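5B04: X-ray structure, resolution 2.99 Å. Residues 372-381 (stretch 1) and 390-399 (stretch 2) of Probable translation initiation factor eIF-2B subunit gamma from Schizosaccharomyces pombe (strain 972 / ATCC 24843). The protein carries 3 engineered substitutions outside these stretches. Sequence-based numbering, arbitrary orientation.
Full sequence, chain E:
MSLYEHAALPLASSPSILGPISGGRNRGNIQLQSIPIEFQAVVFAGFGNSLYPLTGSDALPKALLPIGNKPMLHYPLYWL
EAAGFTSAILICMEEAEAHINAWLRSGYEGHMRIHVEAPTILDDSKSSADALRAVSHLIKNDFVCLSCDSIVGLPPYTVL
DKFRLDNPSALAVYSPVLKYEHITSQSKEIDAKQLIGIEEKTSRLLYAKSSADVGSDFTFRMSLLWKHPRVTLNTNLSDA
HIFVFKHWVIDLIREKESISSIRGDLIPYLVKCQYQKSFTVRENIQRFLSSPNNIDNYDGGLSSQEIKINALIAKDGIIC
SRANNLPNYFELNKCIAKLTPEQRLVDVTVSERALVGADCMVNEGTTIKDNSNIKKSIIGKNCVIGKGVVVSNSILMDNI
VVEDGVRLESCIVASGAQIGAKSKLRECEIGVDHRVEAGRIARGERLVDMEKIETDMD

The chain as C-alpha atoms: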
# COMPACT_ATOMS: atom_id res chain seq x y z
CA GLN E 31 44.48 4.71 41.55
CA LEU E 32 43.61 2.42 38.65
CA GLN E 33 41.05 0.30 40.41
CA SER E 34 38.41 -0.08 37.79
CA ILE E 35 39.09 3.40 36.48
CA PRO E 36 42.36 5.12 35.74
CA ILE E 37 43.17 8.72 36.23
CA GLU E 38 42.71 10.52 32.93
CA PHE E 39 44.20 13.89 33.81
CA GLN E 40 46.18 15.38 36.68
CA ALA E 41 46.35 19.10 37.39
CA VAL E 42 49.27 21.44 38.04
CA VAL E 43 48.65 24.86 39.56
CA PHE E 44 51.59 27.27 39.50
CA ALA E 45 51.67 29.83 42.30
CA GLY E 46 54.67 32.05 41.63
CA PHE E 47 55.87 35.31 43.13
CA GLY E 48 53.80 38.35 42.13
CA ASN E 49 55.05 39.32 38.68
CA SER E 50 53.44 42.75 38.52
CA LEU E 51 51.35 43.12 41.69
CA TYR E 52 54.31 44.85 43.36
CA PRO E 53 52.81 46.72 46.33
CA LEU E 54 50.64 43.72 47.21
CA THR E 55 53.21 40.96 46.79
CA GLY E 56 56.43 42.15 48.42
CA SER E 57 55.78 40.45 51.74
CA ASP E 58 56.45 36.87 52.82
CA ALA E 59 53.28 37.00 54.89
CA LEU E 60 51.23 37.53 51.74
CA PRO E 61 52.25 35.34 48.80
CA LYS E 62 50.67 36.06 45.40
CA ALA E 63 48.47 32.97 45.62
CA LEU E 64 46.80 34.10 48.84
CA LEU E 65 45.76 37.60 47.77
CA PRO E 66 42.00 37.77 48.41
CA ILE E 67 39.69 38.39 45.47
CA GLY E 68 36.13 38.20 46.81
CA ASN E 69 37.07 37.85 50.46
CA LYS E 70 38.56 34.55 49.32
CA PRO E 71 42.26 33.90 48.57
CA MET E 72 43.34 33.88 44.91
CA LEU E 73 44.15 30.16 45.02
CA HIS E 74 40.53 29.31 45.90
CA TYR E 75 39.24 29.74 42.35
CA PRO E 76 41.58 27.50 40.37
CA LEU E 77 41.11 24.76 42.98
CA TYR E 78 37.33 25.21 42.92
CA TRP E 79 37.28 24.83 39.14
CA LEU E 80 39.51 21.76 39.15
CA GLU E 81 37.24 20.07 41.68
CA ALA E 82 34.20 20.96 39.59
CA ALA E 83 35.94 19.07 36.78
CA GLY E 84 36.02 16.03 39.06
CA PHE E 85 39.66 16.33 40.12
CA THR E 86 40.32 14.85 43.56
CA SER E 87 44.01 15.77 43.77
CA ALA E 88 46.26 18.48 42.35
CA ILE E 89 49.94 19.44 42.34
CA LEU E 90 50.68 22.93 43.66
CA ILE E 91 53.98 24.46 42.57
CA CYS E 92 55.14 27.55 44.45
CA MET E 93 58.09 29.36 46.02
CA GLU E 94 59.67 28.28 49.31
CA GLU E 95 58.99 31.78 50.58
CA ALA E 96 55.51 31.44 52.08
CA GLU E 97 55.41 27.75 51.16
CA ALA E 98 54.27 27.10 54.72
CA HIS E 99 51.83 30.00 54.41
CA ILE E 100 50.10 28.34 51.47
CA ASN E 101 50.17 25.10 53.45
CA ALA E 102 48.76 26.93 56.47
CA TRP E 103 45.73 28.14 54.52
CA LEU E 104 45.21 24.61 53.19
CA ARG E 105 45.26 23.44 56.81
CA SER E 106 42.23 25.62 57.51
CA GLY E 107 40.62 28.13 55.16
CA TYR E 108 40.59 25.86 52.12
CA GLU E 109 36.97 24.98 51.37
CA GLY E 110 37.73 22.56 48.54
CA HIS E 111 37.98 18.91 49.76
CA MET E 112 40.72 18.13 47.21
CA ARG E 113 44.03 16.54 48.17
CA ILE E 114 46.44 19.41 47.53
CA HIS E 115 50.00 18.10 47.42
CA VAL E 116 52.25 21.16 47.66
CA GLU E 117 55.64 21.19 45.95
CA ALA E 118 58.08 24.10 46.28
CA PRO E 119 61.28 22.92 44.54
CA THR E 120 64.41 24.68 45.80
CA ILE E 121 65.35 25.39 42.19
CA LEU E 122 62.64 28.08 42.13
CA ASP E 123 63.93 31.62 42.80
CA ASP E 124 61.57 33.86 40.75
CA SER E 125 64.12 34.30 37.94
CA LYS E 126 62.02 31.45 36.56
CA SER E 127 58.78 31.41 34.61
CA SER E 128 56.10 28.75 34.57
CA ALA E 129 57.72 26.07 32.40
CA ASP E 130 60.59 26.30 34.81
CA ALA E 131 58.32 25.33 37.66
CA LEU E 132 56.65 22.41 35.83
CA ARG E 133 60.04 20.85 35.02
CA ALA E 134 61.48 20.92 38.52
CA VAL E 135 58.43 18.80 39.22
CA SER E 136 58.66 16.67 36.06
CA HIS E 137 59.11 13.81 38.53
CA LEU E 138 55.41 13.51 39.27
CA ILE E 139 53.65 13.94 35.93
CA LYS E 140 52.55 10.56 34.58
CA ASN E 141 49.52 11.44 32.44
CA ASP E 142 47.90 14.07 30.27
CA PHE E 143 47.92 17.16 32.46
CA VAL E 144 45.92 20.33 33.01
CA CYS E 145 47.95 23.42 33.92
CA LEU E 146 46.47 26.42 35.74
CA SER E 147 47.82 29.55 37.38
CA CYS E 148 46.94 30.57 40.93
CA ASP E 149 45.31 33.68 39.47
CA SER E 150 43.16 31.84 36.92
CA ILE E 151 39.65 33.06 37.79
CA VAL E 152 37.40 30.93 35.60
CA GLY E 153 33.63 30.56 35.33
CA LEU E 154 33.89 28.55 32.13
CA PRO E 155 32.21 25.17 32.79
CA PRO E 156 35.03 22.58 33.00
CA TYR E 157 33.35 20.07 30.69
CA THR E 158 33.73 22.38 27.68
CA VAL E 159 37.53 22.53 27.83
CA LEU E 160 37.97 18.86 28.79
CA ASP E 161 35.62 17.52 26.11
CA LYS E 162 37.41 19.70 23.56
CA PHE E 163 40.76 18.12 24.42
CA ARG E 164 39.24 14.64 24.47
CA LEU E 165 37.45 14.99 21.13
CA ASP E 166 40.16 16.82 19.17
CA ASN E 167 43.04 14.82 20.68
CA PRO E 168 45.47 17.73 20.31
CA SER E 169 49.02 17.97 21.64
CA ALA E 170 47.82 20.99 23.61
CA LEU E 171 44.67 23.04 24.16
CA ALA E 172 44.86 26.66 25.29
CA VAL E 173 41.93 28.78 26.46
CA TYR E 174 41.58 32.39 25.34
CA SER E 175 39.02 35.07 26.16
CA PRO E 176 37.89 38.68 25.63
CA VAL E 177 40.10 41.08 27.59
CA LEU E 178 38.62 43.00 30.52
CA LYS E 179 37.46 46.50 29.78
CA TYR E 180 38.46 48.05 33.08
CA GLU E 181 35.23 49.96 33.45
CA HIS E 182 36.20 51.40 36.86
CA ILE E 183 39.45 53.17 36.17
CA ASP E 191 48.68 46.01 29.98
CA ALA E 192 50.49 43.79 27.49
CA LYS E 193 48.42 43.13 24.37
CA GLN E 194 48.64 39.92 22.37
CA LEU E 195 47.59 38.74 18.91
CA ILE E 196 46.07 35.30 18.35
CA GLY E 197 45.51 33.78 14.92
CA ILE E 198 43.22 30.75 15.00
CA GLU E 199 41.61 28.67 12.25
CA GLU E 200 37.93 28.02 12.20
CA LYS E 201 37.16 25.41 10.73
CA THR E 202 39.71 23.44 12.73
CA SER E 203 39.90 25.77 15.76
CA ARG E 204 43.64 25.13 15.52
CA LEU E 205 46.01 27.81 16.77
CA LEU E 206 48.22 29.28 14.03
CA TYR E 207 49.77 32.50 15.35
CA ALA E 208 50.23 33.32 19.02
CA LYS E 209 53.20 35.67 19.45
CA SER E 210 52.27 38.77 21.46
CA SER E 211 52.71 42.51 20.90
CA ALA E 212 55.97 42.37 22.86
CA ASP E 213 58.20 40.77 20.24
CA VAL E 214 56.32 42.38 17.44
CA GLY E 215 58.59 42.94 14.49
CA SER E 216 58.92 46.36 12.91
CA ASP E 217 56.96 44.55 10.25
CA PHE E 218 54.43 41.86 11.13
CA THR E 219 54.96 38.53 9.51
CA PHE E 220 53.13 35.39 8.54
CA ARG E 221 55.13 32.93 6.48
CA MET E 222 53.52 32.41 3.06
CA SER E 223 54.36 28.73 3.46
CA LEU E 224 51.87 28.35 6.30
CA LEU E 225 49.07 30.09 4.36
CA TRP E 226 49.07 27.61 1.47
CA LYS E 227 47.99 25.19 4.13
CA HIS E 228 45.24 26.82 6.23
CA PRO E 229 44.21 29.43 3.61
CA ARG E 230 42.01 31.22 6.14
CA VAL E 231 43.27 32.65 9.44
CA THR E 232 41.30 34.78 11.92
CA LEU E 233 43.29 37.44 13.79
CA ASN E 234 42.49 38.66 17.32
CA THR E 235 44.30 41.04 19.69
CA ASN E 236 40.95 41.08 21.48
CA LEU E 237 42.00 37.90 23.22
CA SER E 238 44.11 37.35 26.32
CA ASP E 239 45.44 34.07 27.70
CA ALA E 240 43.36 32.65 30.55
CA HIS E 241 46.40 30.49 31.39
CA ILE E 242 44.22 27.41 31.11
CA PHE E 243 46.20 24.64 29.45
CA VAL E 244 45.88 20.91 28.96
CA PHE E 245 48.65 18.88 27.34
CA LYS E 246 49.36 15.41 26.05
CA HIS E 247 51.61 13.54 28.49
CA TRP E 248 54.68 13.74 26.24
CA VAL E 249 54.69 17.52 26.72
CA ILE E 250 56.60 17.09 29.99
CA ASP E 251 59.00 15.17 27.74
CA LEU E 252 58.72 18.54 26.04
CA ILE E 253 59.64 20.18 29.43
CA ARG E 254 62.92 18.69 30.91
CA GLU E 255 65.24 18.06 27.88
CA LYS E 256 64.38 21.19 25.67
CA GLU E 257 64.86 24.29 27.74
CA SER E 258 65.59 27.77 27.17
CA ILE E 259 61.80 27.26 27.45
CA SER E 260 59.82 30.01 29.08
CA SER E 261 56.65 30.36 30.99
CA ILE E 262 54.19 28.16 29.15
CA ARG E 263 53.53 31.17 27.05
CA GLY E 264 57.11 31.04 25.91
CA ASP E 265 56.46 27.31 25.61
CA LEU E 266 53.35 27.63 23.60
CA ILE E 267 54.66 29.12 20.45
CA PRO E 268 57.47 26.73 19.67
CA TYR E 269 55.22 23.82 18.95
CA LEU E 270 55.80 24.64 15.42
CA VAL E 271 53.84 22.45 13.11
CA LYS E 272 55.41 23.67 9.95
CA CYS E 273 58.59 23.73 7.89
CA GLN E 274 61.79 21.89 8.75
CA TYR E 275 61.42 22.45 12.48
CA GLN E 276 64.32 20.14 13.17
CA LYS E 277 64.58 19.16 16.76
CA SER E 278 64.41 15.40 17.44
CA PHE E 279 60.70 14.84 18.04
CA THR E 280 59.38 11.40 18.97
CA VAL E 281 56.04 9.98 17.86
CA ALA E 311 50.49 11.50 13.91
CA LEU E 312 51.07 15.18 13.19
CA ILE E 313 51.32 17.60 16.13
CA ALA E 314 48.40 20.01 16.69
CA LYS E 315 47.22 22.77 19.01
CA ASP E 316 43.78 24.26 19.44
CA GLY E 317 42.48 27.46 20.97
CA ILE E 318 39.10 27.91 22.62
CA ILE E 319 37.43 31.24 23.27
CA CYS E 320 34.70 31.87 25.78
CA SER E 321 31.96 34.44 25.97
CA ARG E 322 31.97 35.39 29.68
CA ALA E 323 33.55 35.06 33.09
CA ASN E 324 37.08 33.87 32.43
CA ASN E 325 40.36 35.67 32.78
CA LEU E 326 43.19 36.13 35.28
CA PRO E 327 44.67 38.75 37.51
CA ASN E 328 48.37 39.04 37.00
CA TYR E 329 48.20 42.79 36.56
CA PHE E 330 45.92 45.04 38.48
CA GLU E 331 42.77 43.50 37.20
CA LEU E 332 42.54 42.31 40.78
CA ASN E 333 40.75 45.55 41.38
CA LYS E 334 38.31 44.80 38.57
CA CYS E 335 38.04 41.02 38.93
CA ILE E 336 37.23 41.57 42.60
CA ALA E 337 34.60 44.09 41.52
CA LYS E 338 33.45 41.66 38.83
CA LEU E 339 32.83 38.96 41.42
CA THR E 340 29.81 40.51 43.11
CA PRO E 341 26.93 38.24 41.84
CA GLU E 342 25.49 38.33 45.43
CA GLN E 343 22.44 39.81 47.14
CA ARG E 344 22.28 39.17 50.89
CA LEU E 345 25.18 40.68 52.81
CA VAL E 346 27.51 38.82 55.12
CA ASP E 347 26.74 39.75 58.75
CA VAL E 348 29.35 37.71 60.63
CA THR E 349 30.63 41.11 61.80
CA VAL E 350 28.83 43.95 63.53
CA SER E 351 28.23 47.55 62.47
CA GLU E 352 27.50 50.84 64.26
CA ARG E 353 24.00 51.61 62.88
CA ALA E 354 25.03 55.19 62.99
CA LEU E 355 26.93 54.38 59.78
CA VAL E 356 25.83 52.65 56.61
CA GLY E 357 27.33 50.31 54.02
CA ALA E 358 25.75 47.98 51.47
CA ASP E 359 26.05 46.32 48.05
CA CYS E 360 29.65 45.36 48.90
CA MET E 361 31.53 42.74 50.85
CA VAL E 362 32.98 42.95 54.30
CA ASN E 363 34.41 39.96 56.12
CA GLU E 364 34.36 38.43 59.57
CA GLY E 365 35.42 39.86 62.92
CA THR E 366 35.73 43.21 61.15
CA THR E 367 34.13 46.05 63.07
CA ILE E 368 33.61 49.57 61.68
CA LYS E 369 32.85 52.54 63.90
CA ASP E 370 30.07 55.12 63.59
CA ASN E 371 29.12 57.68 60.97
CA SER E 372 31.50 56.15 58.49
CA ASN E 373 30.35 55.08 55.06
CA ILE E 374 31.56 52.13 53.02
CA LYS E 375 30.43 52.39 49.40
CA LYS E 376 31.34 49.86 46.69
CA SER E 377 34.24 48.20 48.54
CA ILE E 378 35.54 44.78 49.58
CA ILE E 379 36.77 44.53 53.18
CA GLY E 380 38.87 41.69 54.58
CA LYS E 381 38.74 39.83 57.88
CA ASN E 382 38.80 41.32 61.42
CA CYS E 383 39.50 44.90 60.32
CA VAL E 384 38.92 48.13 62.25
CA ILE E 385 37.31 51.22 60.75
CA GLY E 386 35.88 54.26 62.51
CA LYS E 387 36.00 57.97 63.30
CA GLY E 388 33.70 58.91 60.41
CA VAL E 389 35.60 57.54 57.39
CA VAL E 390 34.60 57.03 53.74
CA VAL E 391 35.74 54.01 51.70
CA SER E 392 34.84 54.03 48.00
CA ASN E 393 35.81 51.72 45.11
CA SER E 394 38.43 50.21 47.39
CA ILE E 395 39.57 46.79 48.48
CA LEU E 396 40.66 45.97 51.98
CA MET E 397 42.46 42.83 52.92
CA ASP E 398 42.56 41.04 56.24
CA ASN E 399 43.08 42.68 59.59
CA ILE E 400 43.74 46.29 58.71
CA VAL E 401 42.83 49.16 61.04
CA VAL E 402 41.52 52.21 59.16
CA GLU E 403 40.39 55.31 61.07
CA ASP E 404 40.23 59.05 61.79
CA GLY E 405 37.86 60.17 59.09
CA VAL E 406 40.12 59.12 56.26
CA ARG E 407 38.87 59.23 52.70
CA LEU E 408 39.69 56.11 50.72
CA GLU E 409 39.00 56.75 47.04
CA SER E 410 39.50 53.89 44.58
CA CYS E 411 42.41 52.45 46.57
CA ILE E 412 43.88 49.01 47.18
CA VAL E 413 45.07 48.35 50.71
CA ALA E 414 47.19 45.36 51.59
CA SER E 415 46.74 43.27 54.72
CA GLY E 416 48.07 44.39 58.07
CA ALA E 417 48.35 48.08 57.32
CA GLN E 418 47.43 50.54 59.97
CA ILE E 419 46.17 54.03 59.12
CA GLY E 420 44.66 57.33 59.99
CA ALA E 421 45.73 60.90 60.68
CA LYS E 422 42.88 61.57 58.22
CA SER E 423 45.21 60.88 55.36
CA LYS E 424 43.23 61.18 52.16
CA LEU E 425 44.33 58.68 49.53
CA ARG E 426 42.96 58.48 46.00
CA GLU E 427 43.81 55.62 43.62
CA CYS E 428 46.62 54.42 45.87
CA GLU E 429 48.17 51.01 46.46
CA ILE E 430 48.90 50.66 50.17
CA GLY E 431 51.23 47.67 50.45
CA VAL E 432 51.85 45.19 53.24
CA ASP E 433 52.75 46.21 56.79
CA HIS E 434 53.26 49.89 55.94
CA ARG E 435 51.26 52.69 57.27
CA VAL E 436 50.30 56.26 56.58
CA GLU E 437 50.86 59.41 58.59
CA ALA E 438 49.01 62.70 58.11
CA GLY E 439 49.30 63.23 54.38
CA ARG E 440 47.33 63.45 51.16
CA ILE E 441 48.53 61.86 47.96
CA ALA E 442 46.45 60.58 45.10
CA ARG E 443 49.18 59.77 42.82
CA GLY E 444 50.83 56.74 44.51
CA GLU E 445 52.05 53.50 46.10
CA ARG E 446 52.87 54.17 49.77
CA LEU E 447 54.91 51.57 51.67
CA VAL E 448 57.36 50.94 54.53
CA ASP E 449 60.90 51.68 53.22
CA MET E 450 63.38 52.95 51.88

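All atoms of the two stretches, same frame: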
# COMPACT_ATOMS: atom_id res chain seq x y z
N SER E 372 30.53 56.52 59.49
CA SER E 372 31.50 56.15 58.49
C SER E 372 30.69 55.53 57.41
O SER E 372 29.65 54.98 57.71
CB SER E 372 32.58 55.15 58.87
OG SER E 372 33.50 55.74 59.77
N ASN E 373 31.09 55.68 56.15
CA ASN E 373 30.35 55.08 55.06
C ASN E 373 31.29 54.24 54.23
O ASN E 373 32.38 54.67 53.89
CB ASN E 373 29.56 55.97 54.12
CG ASN E 373 28.83 57.07 54.83
OD1 ASN E 373 27.65 56.98 55.11
ND2 ASN E 373 29.53 58.15 55.10
N ILE E 374 30.85 53.04 53.91
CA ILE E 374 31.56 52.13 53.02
C ILE E 374 30.72 51.87 51.77
O ILE E 374 29.72 51.16 51.80
CB ILE E 374 31.91 50.79 53.71
CG1 ILE E 374 30.77 50.32 54.61
CG2 ILE E 374 33.18 50.94 54.53
CD1 ILE E 374 30.94 48.90 55.12
N LYS E 375 31.16 52.46 50.66
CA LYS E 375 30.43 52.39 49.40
C LYS E 375 31.25 51.67 48.33
O LYS E 375 32.37 52.09 48.03
CB LYS E 375 30.06 53.79 48.92
CG LYS E 375 29.39 53.84 47.56
CD LYS E 375 30.04 54.90 46.67
CE LYS E 375 30.17 56.23 47.40
NZ LYS E 375 30.83 57.27 46.56
N LYS E 376 30.70 50.60 47.78
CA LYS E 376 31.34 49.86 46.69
C LYS E 376 32.76 49.41 47.05
O LYS E 376 33.72 49.81 46.38
CB LYS E 376 31.38 50.71 45.42
CG LYS E 376 30.01 51.04 44.83
CD LYS E 376 30.11 52.14 43.79
CE LYS E 376 28.80 52.32 43.04
NZ LYS E 376 28.71 53.66 42.39
N SER E 377 32.91 48.60 48.09
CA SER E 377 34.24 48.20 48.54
C SER E 377 34.29 46.84 49.24
O SER E 377 33.41 46.50 50.02
CB SER E 377 34.81 49.27 49.47
OG SER E 377 35.18 50.43 48.74
N ILE E 378 35.35 46.09 48.97
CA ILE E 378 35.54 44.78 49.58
C ILE E 378 36.48 44.89 50.79
O ILE E 378 37.60 45.38 50.67
CB ILE E 378 36.11 43.75 48.58
CG1 ILE E 378 35.01 43.26 47.62
CG2 ILE E 378 36.71 42.56 49.31
CD1 ILE E 378 34.63 44.25 46.53
N ILE E 379 36.00 44.44 51.94
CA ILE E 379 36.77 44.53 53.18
C ILE E 379 37.12 43.15 53.74
O ILE E 379 36.25 42.28 53.84
CB ILE E 379 36.01 45.34 54.25
CG1 ILE E 379 35.59 46.70 53.70
CG2 ILE E 379 36.85 45.50 55.51
CD1 ILE E 379 34.95 47.61 54.72
N GLY E 380 38.38 42.97 54.10
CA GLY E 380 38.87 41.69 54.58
C GLY E 380 38.39 41.30 55.97
O GLY E 380 37.35 41.77 56.44
N LYS E 381 39.16 40.43 56.62
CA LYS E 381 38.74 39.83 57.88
C LYS E 381 39.31 40.57 59.10
O LYS E 381 40.43 41.08 59.05
CB LYS E 381 39.15 38.36 57.91
CG LYS E 381 38.11 37.43 58.53
CD LYS E 381 38.35 35.97 58.18
CE LYS E 381 39.83 35.66 57.99
NZ LYS E 381 40.03 34.33 57.36
N VAL E 390 35.25 57.52 54.95
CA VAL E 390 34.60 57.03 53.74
C VAL E 390 35.52 56.12 52.93
O VAL E 390 36.68 56.46 52.67
CB VAL E 390 34.19 58.24 52.89
CG1 VAL E 390 33.77 57.79 51.50
CG2 VAL E 390 33.06 59.00 53.57
N VAL E 391 35.00 54.95 52.54
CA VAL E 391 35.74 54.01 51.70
C VAL E 391 34.97 53.74 50.41
O VAL E 391 33.90 53.14 50.44
CB VAL E 391 36.00 52.68 52.44
CG1 VAL E 391 36.88 51.78 51.59
CG2 VAL E 391 36.64 52.93 53.79
N SER E 392 35.53 54.17 49.28
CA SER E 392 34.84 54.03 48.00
C SER E 392 35.72 53.38 46.93
O SER E 392 36.90 53.71 46.80
CB SER E 392 34.35 55.39 47.51
OG SER E 392 33.50 55.25 46.39
N ASN E 393 35.12 52.47 46.16
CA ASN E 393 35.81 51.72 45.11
C ASN E 393 37.13 51.12 45.56
O ASN E 393 38.09 51.05 44.79
CB ASN E 393 36.03 52.60 43.88
CG ASN E 393 34.89 52.50 42.88
OD1 ASN E 393 34.00 51.66 43.02
ND2 ASN E 393 34.92 53.36 41.87
N SER E 394 37.19 50.70 46.82
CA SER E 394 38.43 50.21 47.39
C SER E 394 38.37 48.74 47.76
O SER E 394 37.30 48.14 47.81
CB SER E 394 38.80 51.04 48.62
OG SER E 394 39.14 52.37 48.25
N ILE E 395 39.52 48.15 48.00
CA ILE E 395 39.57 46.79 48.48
C ILE E 395 40.42 46.72 49.72
O ILE E 395 41.53 47.20 49.74
CB ILE E 395 40.19 45.89 47.43
CG1 ILE E 395 39.33 45.89 46.19
CG2 ILE E 395 40.29 44.49 47.95
CD1 ILE E 395 40.16 45.84 44.94
N LEU E 396 39.90 46.09 50.76
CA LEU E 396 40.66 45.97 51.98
C LEU E 396 40.85 44.54 52.37
O LEU E 396 39.91 43.79 52.51
CB LEU E 396 39.94 46.68 53.10
CG LEU E 396 39.67 48.15 52.90
CD1 LEU E 396 38.88 48.65 54.07
CD2 LEU E 396 40.99 48.88 52.80
N MET E 397 42.09 44.18 52.61
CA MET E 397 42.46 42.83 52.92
C MET E 397 42.24 42.56 54.39
O MET E 397 41.54 43.29 55.05
CB MET E 397 43.90 42.60 52.55
CG MET E 397 44.25 43.23 51.24
SD MET E 397 45.09 42.02 50.24
CE MET E 397 46.18 43.05 49.30
N ASP E 398 42.77 41.45 54.87
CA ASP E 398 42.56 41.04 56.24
C ASP E 398 43.19 41.95 57.26
O ASP E 398 44.26 42.49 57.05
CB ASP E 398 43.13 39.65 56.44
CG ASP E 398 42.86 38.75 55.29
OD1 ASP E 398 41.69 38.44 55.08
OD2 ASP E 398 43.82 38.36 54.62
N ASN E 399 42.50 42.11 58.38
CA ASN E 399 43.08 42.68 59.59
C ASN E 399 43.85 43.97 59.42
O ASN E 399 45.00 44.09 59.79
CB ASN E 399 43.83 41.64 60.42
CG ASN E 399 45.02 41.07 59.71
OD1 ASN E 399 45.73 41.77 59.01
ND2 ASN E 399 45.25 39.79 59.91

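Parallel strands in register set residues side by side in pairs, and these two stretches illustrate the principle: paired side chains lie on the same face of the sheet while the backbones share hydrogen bonds. Val390 lies beside Asn373, its CA 3.2 Å from Asn373 O in a CA-H...O contact. Val391 then uses both of its backbone polar atoms, as a parallel ladder requires: its N donates to Asn373 O (3.0 Å), and its O accepts from Lys375 N (2.8 Å). Its side chain shares a face with Ile374, whose CG2 comes within 3.9 Å of Val391 CB. Ser392 stands on the other face with Lys375, and Lys375 NZ makes a weak hydrogen bond to Ser392 OG (3.4 Å).

At Asn393 the chain turns. Its N bonds weakly to Lys375 O (3.3 Å), and both Asn393 and Lys376 have positive phi, so the bend itself is repeated. Ser394 N donates to Ser377 OG (2.8 Å), a side chain standing in for a backbone acceptor, while Ser394 O receives Ile378 N (3.1 Å).

Ile395 pairs with Ile378, and their side chains make an apolar contact, Ile395 CG2 to Ile378 CG2 at 4.3 Å. Leu396 N reaches Ile378 O at a very short 2.4 Å, and Leu396 CD1 packs 3.8 Å from Ile379 CG1. Beyond Met397 and Asp398, Asn399 N donates to Lys381 O, again very short at 2.4 Å.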